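Local structure of endonuclease V isoform X2 (Ciona intestinalis, 6OZI) at residues D6-I9 and A10-S14. The protein is an endonuclease V of the RNase H clan that probably cleaves nucleic acid at inosine in a metal-dependent reaction, with RNA as the likely preferred substrate. The protein carries 1 engineered substitution. Sequence-based numbering, arbitrary orientation.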
loop_
_atom_site.group_PDB
_atom_site.type_symbol
_atom_site.label_atom_id
_atom_site.label_comp_id
_atom_site.label_asym_id
_atom_site.label_seq_id
_atom_site.Cartn_x
_atom_site.Cartn_y
_atom_site.Cartn_z
ATOM N N ASP A 6 -9.243 -27.269 20.767
ATOM C CA ASP A 6 -8.204 -27.875 21.593
ATOM C C ASP A 6 -7.761 -29.213 21.003
ATOM O O ASP A 6 -6.561 -29.520 20.951
ATOM C CB ASP A 6 -8.711 -28.051 23.024
ATOM C CG ASP A 6 -10.121 -28.616 23.078
ATOM O OD1 ASP A 6 -10.608 -29.115 22.038
ATOM O OD2 ASP A 6 -10.746 -28.562 24.159
ATOM N N GLU A 7 -8.721 -30.008 20.527
ATOM C CA GLU A 7 -8.394 -31.305 19.951
ATOM C C GLU A 7 -7.619 -31.145 18.652
ATOM O O GLU A 7 -6.684 -31.904 18.380
ATOM C CB GLU A 7 -9.673 -32.108 19.704
ATOM C CG GLU A 7 -10.594 -32.195 20.901
ATOM C CD GLU A 7 -11.809 -33.059 20.626
ATOM O OE1 GLU A 7 -11.996 -33.469 19.459
ATOM O OE2 GLU A 7 -12.586 -33.315 21.572
ATOM N N GLN A 8 -7.987 -30.154 17.840
ATOM C CA GLN A 8 -7.263 -29.926 16.596
ATOM C C GLN A 8 -5.830 -29.495 16.866
ATOM O O GLN A 8 -4.907 -29.918 16.159
ATOM C CB GLN A 8 -7.990 -28.885 15.745
ATOM C CG GLN A 8 -7.380 -28.705 14.368
ATOM C CD GLN A 8 -7.491 -29.960 13.518
ATOM O OE1 GLN A 8 -8.584 -30.343 13.099
ATOM N NE2 GLN A 8 -6.355 -30.615 13.273
ATOM N N ILE A 9 -5.624 -28.653 17.883
ATOM C CA ILE A 9 -4.268 -28.270 18.275
ATOM C C ILE A 9 -3.484 -29.498 18.715
ATOM O O ILE A 9 -2.303 -29.653 18.379
ATOM C CB ILE A 9 -4.308 -27.203 19.388
ATOM C CG1 ILE A 9 -4.984 -25.916 18.907
ATOM C CG2 ILE A 9 -2.905 -26.915 19.909
ATOM C CD1 ILE A 9 -4.135 -25.070 18.002
ATOM N N ALA A 10 -4.125 -30.389 19.479
ATOM C CA ALA A 10 -3.445 -31.609 19.908
ATOM C C ALA A 10 -3.028 -32.456 18.708
ATOM O O ALA A 10 -1.884 -32.926 18.630
ATOM C CB ALA A 10 -4.350 -32.404 20.849
ATOM N N GLU A 11 -3.948 -32.649 17.755
ATOM C CA GLU A 11 -3.646 -33.413 16.546
ATOM C C GLU A 11 -2.506 -32.780 15.753
ATOM O O GLU A 11 -1.598 -33.481 15.279
ATOM C CB GLU A 11 -4.901 -33.512 15.680
ATOM C CG GLU A 11 -4.749 -34.366 14.444
ATOM C CD GLU A 11 -5.997 -34.351 13.577
ATOM O OE1 GLU A 11 -7.106 -34.614 14.098
ATOM O OE2 GLU A 11 -5.869 -34.048 12.370
ATOM N N TRP A 12 -2.540 -31.455 15.597
ATOM C CA TRP A 12 -1.488 -30.749 14.872
ATOM C C TRP A 12 -0.136 -30.928 15.555
ATOM O O TRP A 12 0.880 -31.188 14.894
ATOM C CB TRP A 12 -1.851 -29.267 14.764
ATOM C CG TRP A 12 -2.886 -28.961 13.721
ATOM C CD1 TRP A 12 -3.271 -29.766 12.691
ATOM C CD2 TRP A 12 -3.679 -27.774 13.621
ATOM N NE1 TRP A 12 -4.233 -29.142 11.938
ATOM C CE2 TRP A 12 -4.507 -27.919 12.488
ATOM C CE3 TRP A 12 -3.757 -26.593 14.368
ATOM C CZ2 TRP A 12 -5.407 -26.933 12.088
ATOM C CZ3 TRP A 12 -4.649 -25.617 13.971
ATOM C CH2 TRP A 12 -5.468 -25.794 12.843
ATOM N N ASN A 13 -0.107 -30.785 16.882
ATOM C CA ASN A 13 1.120 -31.025 17.636
ATOM C C ASN A 13 1.643 -32.434 17.395
ATOM O O ASN A 13 2.851 -32.636 17.219
ATOM C CB ASN A 13 0.872 -30.792 19.125
ATOM C CG ASN A 13 0.653 -29.321 19.458
ATOM O OD1 ASN A 13 0.911 -28.434 18.635
ATOM N ND2 ASN A 13 0.174 -29.055 20.667
ATOM N N SER A 14 0.744 -33.422 17.374
ATOM C CA SER A 14 1.175 -34.801 17.171
ATOM C C SER A 14 1.791 -34.995 15.788
ATOM O O SER A 14 2.885 -35.565 15.653
ATOM C CB SER A 14 -0.003 -35.747 17.386
ATOM O OG SER A 14 0.319 -37.042 16.926
#
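Gln-8 swings CG anti to its backbone N (chi1 -174°) and then bends at chi2, laying its chain over the indole of Trp-12, whose own CG stands beside its backbone N (chi1 -77°), which turns the ring back toward Gln-8 and Ile-9. In this i to i+4 pair on helix 6-19, Gln-8 CG sits 3.6 Å from the centroid of the Trp-12 six-membered ring, a CH-pi contact over the face. The amide, its plane turned 37° from the indole, brings NE2 over the five-membered ring, 2.9 Å from Trp-12 NE1. Both nitrogens are donors, so no hydrogen bond joins them; OE1 points away and takes a weak hydrogen bond from Lys-3. Glutamine suits this place because its methylene and flat amide can both lie on an aromatic face.

Tryptophan offers the broad surface needed to meet Gln-8 on one face and also stack with Phe-88. Ile-9, branched and apolar, approaches the indole obliquely with CD1, 4.0 Å from Trp-12 CE3, while its CG2 lies 3.8 Å from Asn-13 ND2; it also packs on Ile-4, Tyr-85 and a phosphate of the bound DNA. The short amide of Asn-13 lets OD1 accept a hydrogen bond from the Tyr-85 hydroxyl, tying the helix to the loop before helix 86-104. On the exposed side, Glu-11 forms a salt bridge with Lys-15.

Regular i to i+4 backbone bonds underlie these contacts, among them Trp-12 N to Gln-8 O at 2.9 Å. Because the indole N-H points outward in the ring plane, beneath NE2, the side-chain contact probably rests on CH-pi and dispersion attraction over the face.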